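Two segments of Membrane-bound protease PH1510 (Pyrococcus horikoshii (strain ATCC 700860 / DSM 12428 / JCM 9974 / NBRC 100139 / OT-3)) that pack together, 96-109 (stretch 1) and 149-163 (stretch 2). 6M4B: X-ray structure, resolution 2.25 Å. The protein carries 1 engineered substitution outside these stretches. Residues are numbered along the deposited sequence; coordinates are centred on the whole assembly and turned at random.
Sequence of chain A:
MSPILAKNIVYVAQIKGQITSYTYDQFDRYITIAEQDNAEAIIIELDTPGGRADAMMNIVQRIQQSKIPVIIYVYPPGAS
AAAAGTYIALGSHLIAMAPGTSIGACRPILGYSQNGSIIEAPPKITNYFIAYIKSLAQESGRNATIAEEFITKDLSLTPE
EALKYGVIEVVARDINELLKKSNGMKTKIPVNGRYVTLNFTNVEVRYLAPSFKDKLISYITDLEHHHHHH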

# COMPACT_ATOMS: atom_id res chain seq x y z
N ALA A 96 -1.30 20.54 -1.85
CA ALA A 96 -1.55 21.92 -2.23
C ALA A 96 -1.66 22.01 -3.75
O ALA A 96 -0.94 21.30 -4.48
CB ALA A 96 -0.41 22.80 -1.75
N MET A 97 -2.55 22.88 -4.20
CA MET A 97 -2.68 23.18 -5.65
C MET A 97 -2.57 24.69 -5.98
O MET A 97 -3.13 25.52 -5.29
CB MET A 97 -3.99 22.61 -6.19
CG MET A 97 -4.08 21.07 -6.17
SD MET A 97 -5.67 20.51 -6.77
CE MET A 97 -5.44 20.74 -8.53
N ALA A 98 -1.78 25.02 -6.98
CA ALA A 98 -1.73 26.40 -7.51
C ALA A 98 -3.00 26.69 -8.30
O ALA A 98 -3.59 25.75 -8.84
CB ALA A 98 -0.54 26.56 -8.43
N PRO A 99 -3.47 27.96 -8.33
CA PRO A 99 -4.65 28.23 -9.17
C PRO A 99 -4.31 27.93 -10.62
O PRO A 99 -3.12 27.98 -10.99
CB PRO A 99 -4.93 29.72 -8.94
CG PRO A 99 -4.32 30.01 -7.58
CD PRO A 99 -3.08 29.14 -7.53
N GLY A 100 -5.33 27.47 -11.36
CA GLY A 100 -5.17 27.01 -12.75
C GLY A 100 -4.61 25.61 -12.94
O GLY A 100 -4.10 25.28 -14.02
N THR A 101 -4.67 24.78 -11.90
CA THR A 101 -4.13 23.42 -12.01
C THR A 101 -5.28 22.45 -11.95
O THR A 101 -6.42 22.83 -11.77
CB THR A 101 -3.09 23.07 -10.92
OG1 THR A 101 -3.66 23.25 -9.62
CG2 THR A 101 -1.84 23.92 -11.08
N SER A 102 -4.97 21.18 -12.11
CA SER A 102 -6.01 20.17 -12.23
C SER A 102 -5.62 18.90 -11.45
O SER A 102 -4.46 18.51 -11.40
CB SER A 102 -6.16 19.83 -13.72
OG SER A 102 -7.26 19.00 -13.91
N ILE A 103 -6.61 18.23 -10.87
CA ILE A 103 -6.34 16.91 -10.24
C ILE A 103 -7.42 15.91 -10.65
O ILE A 103 -8.57 16.28 -10.84
CB ILE A 103 -6.20 17.05 -8.69
CG1 ILE A 103 -5.78 15.73 -8.05
CG2 ILE A 103 -7.49 17.55 -8.07
CD1 ILE A 103 -5.26 15.91 -6.65
N GLY A 104 -7.06 14.65 -10.77
CA GLY A 104 -8.06 13.62 -11.10
C GLY A 104 -7.90 13.04 -12.49
O GLY A 104 -6.76 12.94 -13.02
N ALA A 105 -9.02 12.61 -13.05
CA ALA A 105 -9.06 11.88 -14.33
C ALA A 105 -8.23 10.63 -14.25
O ALA A 105 -7.12 10.55 -14.83
CB ALA A 105 -8.59 12.78 -15.50
N CYS A 106 -8.73 9.64 -13.52
CA CYS A 106 -7.95 8.38 -13.32
C CYS A 106 -8.62 7.10 -13.88
O CYS A 106 -8.33 5.99 -13.38
CB CYS A 106 -7.71 8.17 -11.80
SG CYS A 106 -7.14 9.64 -10.98
N ARG A 107 -9.54 7.25 -14.83
CA ARG A 107 -10.14 6.08 -15.46
C ARG A 107 -9.00 5.20 -15.95
O ARG A 107 -8.20 5.67 -16.75
CB ARG A 107 -11.07 6.41 -16.62
CG ARG A 107 -11.94 5.18 -16.95
CD ARG A 107 -12.82 5.40 -18.17
NE ARG A 107 -13.74 6.55 -18.09
CZ ARG A 107 -14.80 6.62 -17.29
NH1 ARG A 107 -15.09 5.65 -16.44
NH2 ARG A 107 -15.58 7.71 -17.32
N PRO A 108 -8.87 3.97 -15.41
CA PRO A 108 -7.73 3.13 -15.83
C PRO A 108 -7.99 2.59 -17.24
O PRO A 108 -9.06 1.99 -17.50
CB PRO A 108 -7.66 2.01 -14.77
CG PRO A 108 -8.99 2.01 -14.11
CD PRO A 108 -9.73 3.28 -14.43
N ILE A 109 -7.06 2.90 -18.13
CA ILE A 109 -7.13 2.52 -19.52
C ILE A 109 -5.83 1.81 -19.96
O ILE A 109 -4.76 2.06 -19.44
CB ILE A 109 -7.37 3.73 -20.43
CG1 ILE A 109 -6.12 4.65 -20.50
CG2 ILE A 109 -8.66 4.43 -20.00
CD1 ILE A 109 -6.27 5.87 -21.38
N GLU A 149 -14.89 8.68 -7.80
CA GLU A 149 -15.30 9.32 -9.04
C GLU A 149 -14.19 9.72 -9.97
O GLU A 149 -14.41 9.77 -11.18
CB GLU A 149 -16.25 10.47 -8.79
CG GLU A 149 -17.52 10.04 -8.02
CD GLU A 149 -18.43 11.21 -7.73
OE1 GLU A 149 -18.18 12.30 -8.24
OE2 GLU A 149 -19.43 11.04 -7.04
N PHE A 150 -13.00 10.00 -9.46
CA PHE A 150 -11.91 10.24 -10.38
C PHE A 150 -11.77 9.07 -11.37
O PHE A 150 -11.22 9.24 -12.45
CB PHE A 150 -10.53 10.38 -9.67
CG PHE A 150 -10.38 11.58 -8.77
CD1 PHE A 150 -11.09 12.76 -8.97
CD2 PHE A 150 -9.49 11.52 -7.67
CE1 PHE A 150 -10.92 13.86 -8.14
CE2 PHE A 150 -9.30 12.61 -6.84
CZ PHE A 150 -10.00 13.80 -7.09
N ILE A 151 -12.13 7.87 -10.93
CA ILE A 151 -12.04 6.68 -11.74
C ILE A 151 -13.38 6.49 -12.47
O ILE A 151 -13.39 6.41 -13.69
CB ILE A 151 -11.70 5.41 -10.90
CG1 ILE A 151 -10.25 5.45 -10.45
CG2 ILE A 151 -11.96 4.12 -11.67
CD1 ILE A 151 -9.85 4.32 -9.54
N THR A 152 -14.48 6.39 -11.73
CA THR A 152 -15.73 5.93 -12.32
C THR A 152 -16.34 6.94 -13.31
O THR A 152 -17.04 6.56 -14.22
CB THR A 152 -16.78 5.62 -11.27
OG1 THR A 152 -17.02 6.81 -10.49
CG2 THR A 152 -16.34 4.42 -10.39
N LYS A 153 -16.08 8.23 -13.10
CA LYS A 153 -16.55 9.32 -13.95
C LYS A 153 -15.41 9.99 -14.69
O LYS A 153 -15.63 10.87 -15.48
CB LYS A 153 -17.33 10.31 -13.08
CG LYS A 153 -18.64 9.71 -12.68
CD LYS A 153 -19.53 10.48 -11.73
CE LYS A 153 -20.56 9.52 -11.13
NZ LYS A 153 -21.93 10.10 -10.89
N ASP A 154 -14.18 9.56 -14.46
CA ASP A 154 -13.02 10.30 -14.98
C ASP A 154 -13.02 11.78 -14.50
O ASP A 154 -12.51 12.67 -15.18
CB ASP A 154 -12.95 10.18 -16.52
CG ASP A 154 -11.54 10.24 -17.03
OD1 ASP A 154 -10.63 9.75 -16.33
OD2 ASP A 154 -11.30 10.77 -18.14
N LEU A 155 -13.60 12.01 -13.33
CA LEU A 155 -13.71 13.32 -12.76
C LEU A 155 -12.33 13.97 -12.59
O LEU A 155 -11.36 13.33 -12.19
CB LEU A 155 -14.43 13.25 -11.43
CG LEU A 155 -14.73 14.57 -10.73
CD1 LEU A 155 -15.71 15.42 -11.52
CD2 LEU A 155 -15.24 14.34 -9.30
N SER A 156 -12.30 15.24 -12.94
CA SER A 156 -11.16 16.15 -12.84
C SER A 156 -11.67 17.37 -12.08
O SER A 156 -12.79 17.80 -12.33
CB SER A 156 -10.78 16.63 -14.22
OG SER A 156 -9.40 16.72 -14.30
N LEU A 157 -10.87 17.91 -11.18
CA LEU A 157 -11.27 19.04 -10.35
C LEU A 157 -10.29 20.17 -10.50
O LEU A 157 -9.12 19.94 -10.74
CB LEU A 157 -11.36 18.67 -8.86
CG LEU A 157 -12.45 17.64 -8.47
CD1 LEU A 157 -12.40 17.39 -6.97
CD2 LEU A 157 -13.87 18.01 -8.93
N THR A 158 -10.79 21.40 -10.35
CA THR A 158 -9.94 22.61 -10.23
C THR A 158 -9.48 22.69 -8.76
O THR A 158 -10.03 21.98 -7.92
CB THR A 158 -10.74 23.90 -10.53
OG1 THR A 158 -11.81 24.00 -9.59
CG2 THR A 158 -11.32 23.89 -12.01
N PRO A 159 -8.53 23.60 -8.44
CA PRO A 159 -8.09 23.73 -7.04
C PRO A 159 -9.16 24.03 -6.06
O PRO A 159 -9.24 23.40 -5.01
CB PRO A 159 -7.07 24.88 -7.10
CG PRO A 159 -6.49 24.73 -8.48
CD PRO A 159 -7.69 24.42 -9.34
N GLU A 160 -10.06 24.93 -6.43
CA GLU A 160 -11.12 25.43 -5.56
C GLU A 160 -12.20 24.35 -5.36
O GLU A 160 -12.74 24.21 -4.28
CB GLU A 160 -11.71 26.75 -6.16
CG GLU A 160 -10.63 27.79 -6.67
CD GLU A 160 -9.93 27.52 -8.07
OE1 GLU A 160 -8.74 27.82 -8.30
OE2 GLU A 160 -10.56 27.03 -9.00
N GLU A 161 -12.51 23.55 -6.39
CA GLU A 161 -13.42 22.39 -6.25
C GLU A 161 -12.79 21.34 -5.34
O GLU A 161 -13.41 20.83 -4.42
CB GLU A 161 -13.73 21.77 -7.62
CG GLU A 161 -14.57 22.68 -8.50
CD GLU A 161 -14.55 22.28 -9.97
OE1 GLU A 161 -15.46 22.75 -10.67
OE2 GLU A 161 -13.67 21.48 -10.42
N ALA A 162 -11.53 21.06 -5.59
CA ALA A 162 -10.78 20.08 -4.81
C ALA A 162 -10.72 20.50 -3.36
O ALA A 162 -10.79 19.64 -2.48
CB ALA A 162 -9.39 19.88 -5.41
N LEU A 163 -10.58 21.81 -3.06
CA LEU A 163 -10.53 22.23 -1.65
C LEU A 163 -11.91 22.09 -1.01
O LEU A 163 -12.06 21.59 0.13
CB LEU A 163 -10.07 23.68 -1.54
CG LEU A 163 -9.91 24.23 -0.11
CD1 LEU A 163 -8.65 23.66 0.54
CD2 LEU A 163 -9.85 25.76 -0.11

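What ties the two backbones together most firmly? A short antiparallel bridge pairs Ile103 with Leu157: Ile103 N donates to Leu157 O at 3.0 Å, and Leu157 N returns a bond to Ile103 O at 2.8 Å. Both are nearly straight, as expected of a hydrogen-bonded strand pair. The ladder runs on past Gly104 and Ser156, where Ala105 N reaches Leu155 O at 2.6 Å, and then turns to the helix end, where Cys106 N meets Phe150 O at 2.7 Å. Backbone groups thus supply all the short bonds, and the carbonyl of Phe150 finds its donor in the opposite stretch.

How do polar side chains extend this ladder? Asp154, in the left-handed conformation just after its helix, brings its carboxylate back to the other stretch, and Arg107 N donates to Asp154 OD1 at 3.1 Å. The long Arg107 side chain, extended through chi1 and chi2 and bent at chi3, lays its guanidinium across the end of the same helix. There Arg107 NH1 donates to Thr152 O at 3.1 Å, near the guanidinium plane, while Ile151 O lies over one face and is not hydrogen-bonded to it. An arginine suits this place because its long side chain can reach the carbonyl of Thr152, at the end of the helix, with a guanidinium donor. Farther along, Ser156 OG gives a weak bond to Ser102 OG at 3.2 Å.

Why is residue 104 a glycine? The phi of 111° and psi of -151° at Gly104 would jam a CB against the preceding carbonyl, and a CB would also clash with Leu155 O and with Phe150 CD1. Without one, Gly104 CA sits 4.0 Å from the centroid of the Phe150 ring, over its face, in a CH-pi contact. The buried ring thus packs directly on the backbone, while Cys106 SG touches Phe150 CB at 3.7 Å.

What fills the space around the polar core? Beside the bridge, Ile103 and Leu157 point to the same face of the sheet, with Ile103 CG2 4.1 Å from Leu157 CB and 4.0 Å from Ala162 CB. Met97 SD also approaches Ala162 CB, at 4.0 Å, so the small alanine lets both larger side chains close on the helix. Pro159, in that helix's first turn, packs its ring against Met97, with Met97 CB and Pro159 CB 3.9 Å apart, and against the turn from Ala98 to Thr101. At the other end, Pro108 CD rests 3.6 Å from Ile151 CG2. Altogether 857 Å² is buried, summed over both stretches.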